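Local atomic coordinates of neuroglobin (Symsagittifera roscoffensis, PDB entry 4B4Y), a protein that binds haem and, at its iron, molecular oxygen, and probably serves as an oxygen-handling globin of the nervous system. Residues Asp29-Met40 with Arg63-Lys73. Residues are numbered along the deposited sequence; the frame is centred on the assembly and turned at random.
With HEM (protoporphyrin IX containing Fe), chain B; OXY (oxygen molecule), chain C.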
loop_
_atom_site.group_PDB
_atom_site.type_symbol
_atom_site.label_atom_id
_atom_site.label_comp_id
_atom_site.label_asym_id
_atom_site.label_seq_id
_atom_site.Cartn_x
_atom_site.Cartn_y
_atom_site.Cartn_z
ATOM N N ASP A 29 5.835 7.930 18.605
ATOM C CA ASP A 29 6.044 7.849 17.174
ATOM C C ASP A 29 7.493 7.484 16.846
ATOM O O ASP A 29 7.720 6.768 15.854
ATOM C CB ASP A 29 5.699 9.182 16.428
ATOM C CG ASP A 29 4.115 9.530 16.467
ATOM O OD1 ASP A 29 3.279 8.659 16.841
ATOM O OD2 ASP A 29 3.763 10.673 16.090
ATOM N N ASP A 30 8.447 8.133 17.527
ATOM C CA ASP A 30 9.870 7.782 17.453
ATOM C C ASP A 30 10.082 6.254 17.752
ATOM O O ASP A 30 10.787 5.577 16.994
ATOM C CB ASP A 30 10.687 8.636 18.437
ATOM C CG ASP A 30 10.734 10.137 18.038
ATOM O OD1 ASP A 30 10.491 10.478 16.838
ATOM O OD2 ASP A 30 10.986 10.984 18.964
ATOM N N PHE A 31 9.402 5.741 18.766
ATOM C CA PHE A 31 9.536 4.353 19.205
ATOM C C PHE A 31 9.097 3.419 18.048
ATOM O O PHE A 31 9.835 2.476 17.705
ATOM C CB PHE A 31 8.761 4.086 20.512
ATOM C CG PHE A 31 8.281 2.656 20.683
ATOM C CD1 PHE A 31 9.145 1.602 21.111
ATOM C CD2 PHE A 31 6.973 2.347 20.454
ATOM C CE1 PHE A 31 8.669 0.270 21.261
ATOM C CE2 PHE A 31 6.515 1.055 20.588
ATOM C CZ PHE A 31 7.362 0.019 20.994
ATOM N N VAL A 32 7.945 3.680 17.444
ATOM C CA VAL A 32 7.443 2.820 16.432
ATOM C C VAL A 32 8.357 2.915 15.147
ATOM O O VAL A 32 8.546 1.936 14.502
ATOM C CB VAL A 32 5.932 3.132 16.062
ATOM C CG1 VAL A 32 5.390 2.131 14.936
ATOM C CG2 VAL A 32 5.030 2.953 17.256
ATOM N N GLU A 33 8.892 4.075 14.781
ATOM C CA GLU A 33 9.794 4.231 13.640
ATOM C C GLU A 33 11.173 3.498 13.909
ATOM O O GLU A 33 11.703 2.816 13.020
ATOM C CB GLU A 33 10.036 5.726 13.386
ATOM C CG GLU A 33 8.798 6.417 12.673
ATOM C CD GLU A 33 9.044 7.867 12.267
ATOM O OE1 GLU A 33 10.202 8.377 12.373
ATOM O OE2 GLU A 33 8.036 8.535 11.911
ATOM N N ASP A 34 11.624 3.512 15.176
ATOM C CA ASP A 34 12.798 2.728 15.597
ATOM C C ASP A 34 12.543 1.246 15.314
ATOM O O ASP A 34 13.388 0.607 14.790
ATOM C CB ASP A 34 13.085 2.897 17.137
ATOM C CG ASP A 34 13.743 4.230 17.468
ATOM O OD1 ASP A 34 14.198 4.944 16.532
ATOM O OD2 ASP A 34 13.717 4.626 18.679
ATOM N N VAL A 35 11.357 0.751 15.637
ATOM C CA VAL A 35 11.015 -0.618 15.416
ATOM C C VAL A 35 11.034 -0.988 13.924
ATOM O O VAL A 35 11.589 -2.036 13.540
ATOM C CB VAL A 35 9.608 -0.964 15.971
ATOM C CG1 VAL A 35 9.147 -2.374 15.500
ATOM C CG2 VAL A 35 9.596 -0.841 17.511
ATOM N N LEU A 36 10.359 -0.178 13.101
ATOM C CA LEU A 36 10.228 -0.506 11.685
ATOM C C LEU A 36 11.646 -0.398 10.997
ATOM O O LEU A 36 11.962 -1.175 10.085
ATOM C CB LEU A 36 9.226 0.528 11.038
ATOM C CG LEU A 36 8.873 0.343 9.535
ATOM C CD1 LEU A 36 8.317 -1.021 9.323
ATOM C CD2 LEU A 36 7.822 1.481 9.028
ATOM N N GLN A 37 12.445 0.588 11.413
ATOM C CA GLN A 37 13.761 0.767 10.863
ATOM C C GLN A 37 14.665 -0.466 11.214
ATOM O O GLN A 37 15.341 -1.030 10.335
ATOM C CB GLN A 37 14.420 2.046 11.421
ATOM C CG GLN A 37 15.822 2.203 10.805
ATOM C CD GLN A 37 16.650 3.340 11.453
ATOM O OE1 GLN A 37 16.092 4.399 11.863
ATOM N NE2 GLN A 37 18.006 3.135 11.524
ATOM N N GLN A 38 14.617 -0.930 12.455
ATOM C CA GLN A 38 15.457 -2.088 12.825
ATOM C C GLN A 38 14.914 -3.299 12.060
ATOM O O GLN A 38 15.700 -4.144 11.596
ATOM C CB GLN A 38 15.333 -2.351 14.328
ATOM C CG GLN A 38 16.288 -3.517 14.843
ATOM C CD GLN A 38 15.906 -4.049 16.270
ATOM O OE1 GLN A 38 14.999 -3.478 16.951
ATOM N NE2 GLN A 38 16.585 -5.154 16.715
ATOM N N PHE A 39 13.571 -3.441 11.991
ATOM C CA PHE A 39 12.963 -4.597 11.292
ATOM C C PHE A 39 13.466 -4.678 9.828
ATOM O O PHE A 39 13.785 -5.777 9.325
ATOM C CB PHE A 39 11.460 -4.432 11.277
ATOM C CG PHE A 39 10.691 -5.558 10.623
ATOM C CD1 PHE A 39 10.867 -6.853 10.985
ATOM C CD2 PHE A 39 9.729 -5.270 9.659
ATOM C CE1 PHE A 39 10.093 -7.897 10.379
ATOM C CE2 PHE A 39 8.951 -6.252 9.083
ATOM C CZ PHE A 39 9.122 -7.559 9.405
ATOM N N MET A 40 13.513 -3.527 9.164
ATOM C CA MET A 40 13.947 -3.449 7.775
ATOM C C MET A 40 15.490 -3.648 7.639
ATOM O O MET A 40 15.911 -4.223 6.676
ATOM C CB MET A 40 13.486 -2.095 7.138
ATOM C CG MET A 40 11.894 -2.005 7.023
ATOM S SD MET A 40 11.430 -0.394 6.284
ATOM C CE MET A 40 11.802 -0.755 4.508
ATOM N N ARG A 63 13.635 6.129 6.531
ATOM C CA ARG A 63 12.962 6.793 7.667
ATOM C C ARG A 63 12.496 8.232 7.405
ATOM O O ARG A 63 11.507 8.670 8.028
ATOM C CB ARG A 63 13.821 6.737 8.966
ATOM C CG ARG A 63 13.023 7.020 10.293
ATOM C CD ARG A 63 13.866 6.733 11.446
ATOM N NE ARG A 63 13.319 7.242 12.676
ATOM C CZ ARG A 63 13.520 6.679 13.853
ATOM N NH1 ARG A 63 14.286 5.560 13.968
ATOM N NH2 ARG A 63 12.907 7.195 14.910
ATOM N N SER A 64 13.211 8.985 6.557
ATOM C CA SER A 64 12.804 10.377 6.239
ATOM C C SER A 64 11.575 10.376 5.325
ATOM O O SER A 64 10.914 11.390 5.240
ATOM C CB SER A 64 13.872 11.155 5.403
ATOM O OG SER A 64 15.183 10.722 5.670
ATOM N N HIS A 65 11.335 9.310 4.547
ATOM C CA HIS A 65 10.260 9.333 3.549
ATOM C C HIS A 65 8.875 9.398 4.178
ATOM O O HIS A 65 8.547 8.623 5.076
ATOM C CB HIS A 65 10.273 8.124 2.598
ATOM C CG HIS A 65 9.319 8.270 1.446
ATOM N ND1 HIS A 65 8.018 8.696 1.603
ATOM C CD2 HIS A 65 9.472 8.043 0.119
ATOM C CE1 HIS A 65 7.425 8.765 0.430
ATOM N NE2 HIS A 65 8.282 8.366 -0.484
ATOM N N PRO A 66 8.014 10.283 3.663
ATOM C CA PRO A 66 6.595 10.304 4.150
ATOM C C PRO A 66 5.866 8.959 4.165
ATOM O O PRO A 66 5.060 8.757 5.046
ATOM C CB PRO A 66 5.883 11.305 3.165
ATOM C CG PRO A 66 7.058 12.271 2.800
ATOM C CD PRO A 66 8.236 11.265 2.562
ATOM N N ARG A 67 6.109 8.071 3.217
ATOM C CA ARG A 67 5.489 6.739 3.233
ATOM C C ARG A 67 6.031 5.758 4.350
ATOM O O ARG A 67 5.302 4.937 4.852
ATOM C CB ARG A 67 5.616 6.120 1.844
ATOM C CG ARG A 67 4.716 6.926 0.877
ATOM C CD ARG A 67 4.526 6.263 -0.427
ATOM N NE ARG A 67 3.710 7.023 -1.398
ATOM C CZ ARG A 67 2.407 6.793 -1.670
ATOM N NH1 ARG A 67 1.696 5.842 -1.011
ATOM N NH2 ARG A 67 1.815 7.546 -2.621
ATOM N N PHE A 68 7.288 5.892 4.744
ATOM C CA PHE A 68 7.771 5.223 5.935
ATOM C C PHE A 68 7.041 5.794 7.154
ATOM O O PHE A 68 6.531 5.054 7.970
ATOM C CB PHE A 68 9.295 5.469 6.093
ATOM C CG PHE A 68 9.897 4.782 7.269
ATOM C CD1 PHE A 68 9.788 5.345 8.553
ATOM C CD2 PHE A 68 10.645 3.601 7.097
ATOM C CE1 PHE A 68 10.452 4.707 9.689
ATOM C CE2 PHE A 68 11.307 2.990 8.218
ATOM C CZ PHE A 68 11.205 3.540 9.521
ATOM N N LYS A 69 6.979 7.121 7.267
ATOM C CA LYS A 69 6.410 7.713 8.483
ATOM C C LYS A 69 4.934 7.311 8.636
ATOM O O LYS A 69 4.435 6.912 9.730
ATOM C CB LYS A 69 6.613 9.244 8.491
ATOM C CG LYS A 69 8.149 9.638 8.257
ATOM C CD LYS A 69 8.535 11.124 8.649
ATOM C CE LYS A 69 8.295 12.158 7.552
ATOM N NZ LYS A 69 6.924 12.877 7.638
ATOM N N SER A 70 4.238 7.378 7.515
ATOM C CA SER A 70 2.822 7.080 7.473
ATOM C C SER A 70 2.590 5.572 7.734
ATOM O O SER A 70 1.702 5.164 8.535
ATOM C CB SER A 70 2.298 7.578 6.102
ATOM O OG SER A 70 1.098 6.864 5.775
ATOM N N HIS A 71 3.386 4.697 7.133
ATOM C CA HIS A 71 3.187 3.249 7.518
ATOM C C HIS A 71 3.459 2.996 9.050
ATOM O O HIS A 71 2.791 2.259 9.714
ATOM C CB HIS A 71 4.068 2.326 6.644
ATOM C CG HIS A 71 3.796 0.874 6.876
ATOM N ND1 HIS A 71 2.734 0.218 6.285
ATOM C CD2 HIS A 71 4.427 -0.044 7.657
ATOM C CE1 HIS A 71 2.696 -1.033 6.725
ATOM N NE2 HIS A 71 3.708 -1.219 7.557
ATOM N N ALA A 72 4.475 3.629 9.593
ATOM C CA ALA A 72 4.782 3.458 11.025
ATOM C C ALA A 72 3.600 4.000 11.872
ATOM O O ALA A 72 3.195 3.355 12.853
ATOM C CB ALA A 72 6.140 4.209 11.364
ATOM N N LYS A 73 3.052 5.171 11.506
ATOM C CA LYS A 73 1.898 5.760 12.259
ATOM C C LYS A 73 0.725 4.742 12.234
ATOM O O LYS A 73 0.093 4.541 13.292
ATOM C CB LYS A 73 1.381 7.101 11.679
ATOM C CG LYS A 73 2.202 8.384 11.910
ATOM C CD LYS A 73 2.117 8.953 13.350
ATOM C CE LYS A 73 0.820 9.800 13.685
ATOM N NZ LYS A 73 0.424 9.640 15.178
HETATM C CHA HEM B . 0.018 -3.412 6.140
HETATM C CHB HEM B . -0.072 -3.648 10.942
HETATM C CHC HEM B . 2.993 -7.458 10.713
HETATM C CHD HEM B . 3.874 -6.443 6.103
HETATM C C1A HEM B . -0.291 -3.149 7.454
HETATM C C2A HEM B . -1.297 -2.256 7.926
HETATM C C3A HEM B . -1.315 -2.311 9.236
HETATM C C4A HEM B . -0.375 -3.285 9.638
HETATM C CMA HEM B . -2.248 -1.535 10.229
HETATM C CAA HEM B . -2.191 -1.381 6.984
HETATM C CBA HEM B . -1.570 -0.005 6.902
HETATM C CGA HEM B . -2.193 0.840 5.810
HETATM O O1A HEM B . -3.401 0.885 5.612
HETATM O O2A HEM B . -1.435 1.507 5.076
HETATM C C1B HEM B . 0.728 -4.745 11.331
HETATM C C2B HEM B . 0.860 -5.297 12.671
HETATM C C3B HEM B . 1.660 -6.348 12.612
HETATM C C4B HEM B . 2.117 -6.478 11.239
HETATM C CMB HEM B . 0.104 -4.719 13.898
HETATM C CAB HEM B . 2.132 -7.228 13.788
HETATM C CBB HEM B . 1.266 -8.049 14.391
HETATM C C1C HEM B . 3.564 -7.447 9.458
HETATM C C2C HEM B . 4.784 -8.157 9.030
HETATM C C3C HEM B . 5.068 -7.803 7.792
HETATM C C4C HEM B . 4.025 -6.910 7.381
HETATM C CMC HEM B . 5.652 -9.086 9.917
HETATM C CAC HEM B . 6.264 -8.334 6.912
HETATM C CBC HEM B . 6.802 -7.489 6.025
HETATM C C1D HEM B . 2.812 -5.702 5.615
HETATM C C2D HEM B . 2.465 -5.462 4.205
HETATM C C3D HEM B . 1.307 -4.549 4.311
HETATM C C4D HEM B . 1.043 -4.247 5.699
HETATM C CMD HEM B . 3.138 -5.919 2.907
HETATM C CAD HEM B . 0.577 -3.835 3.175
HETATM C CBD HEM B . 1.785 -3.088 3.849
HETATM C CGD HEM B . 1.796 -1.884 3.116
HETATM O O1D HEM B . 2.827 -1.198 3.269
HETATM O O2D HEM B . 0.747 -1.787 2.392
HETATM N NA HEM B . 0.232 -3.763 8.523
HETATM N NB HEM B . 1.487 -5.495 10.519
HETATM N NC HEM B . 3.151 -6.689 8.434
HETATM N ND HEM B . 1.892 -5.031 6.413
HETATM FE FE HEM B . 1.652 -5.241 8.424
HETATM O O1 OXY C . 4.199 -3.866 9.383
HETATM O O2 OXY C . 3.048 -3.907 8.737
HETATM O O HOH W 1 5.618 7.978 12.051
HETATM O O HOH W 2 11.057 10.035 10.529
#
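Phe68 and Leu36 meet at the apolar centre, where the ring from helix 66-83 enters helix 28-42 as a knob into a hole formed by Glu33, Leu36, Gln37 and Met40. Leu36 CD2 stands almost on the ring normal, 3.9 Å from the Phe68 centroid, a CH-pi contact, and Arg63 CA lies over the opposite face; a flat ring suits this sandwich. Phe68 CG, anti to the backbone N (chi1 -178°), sends the ring across to the neighbouring helix, the Glu33 carbonyl oxygen lying in the ring plane at its edge, 3.6 Å from Phe68 CZ. Met40 SD adds an oblique Met-aromatic contact, 3.9 Å from Phe68 CE2. Small Ala72 suits the close approach of the backbones: its CB packs 3.7 Å from Glu33 CG and also touches Leu36 CD2, which reaches the edge of the His71 ring.

Farther out, the extended Arg63 side chain runs obliquely across helix 28-42, Glu33 CB over one guanidinium face, its length and several N-H groups serving a salt-bridge network with Glu33 and Asp34. NH1 donates in the guanidinium plane to the anti lone pair of Asp34 OD1 at 2.6 Å, and to Gln37 OE1 at 3.0 Å; NH2 adds a weak second bond to Asp34 OD1, and NE a weak, bent one to Glu33 OE1. Asp34 OD2 is salt-bridged to Arg127, and Gln37 NE2 is hydrogen-bonded to Glu41. With an alanine here, Glu33 would probably lose this countercharge and Gln37 OE1 this donor, leaving Asp34 to rely on Arg127. Two waters link the Glu33 carboxylate to the carbonyls of Arg63 and Lys69, and a long salt bridge joins Lys73 NZ to Asp29 OD1 at 3.4 Å.

This steep packing corresponds to the B/E helix crossing of the globin fold, with His71 as the distal histidine, its NE2 donating weakly to the iron-bound OXY O2 at 3.0 Å.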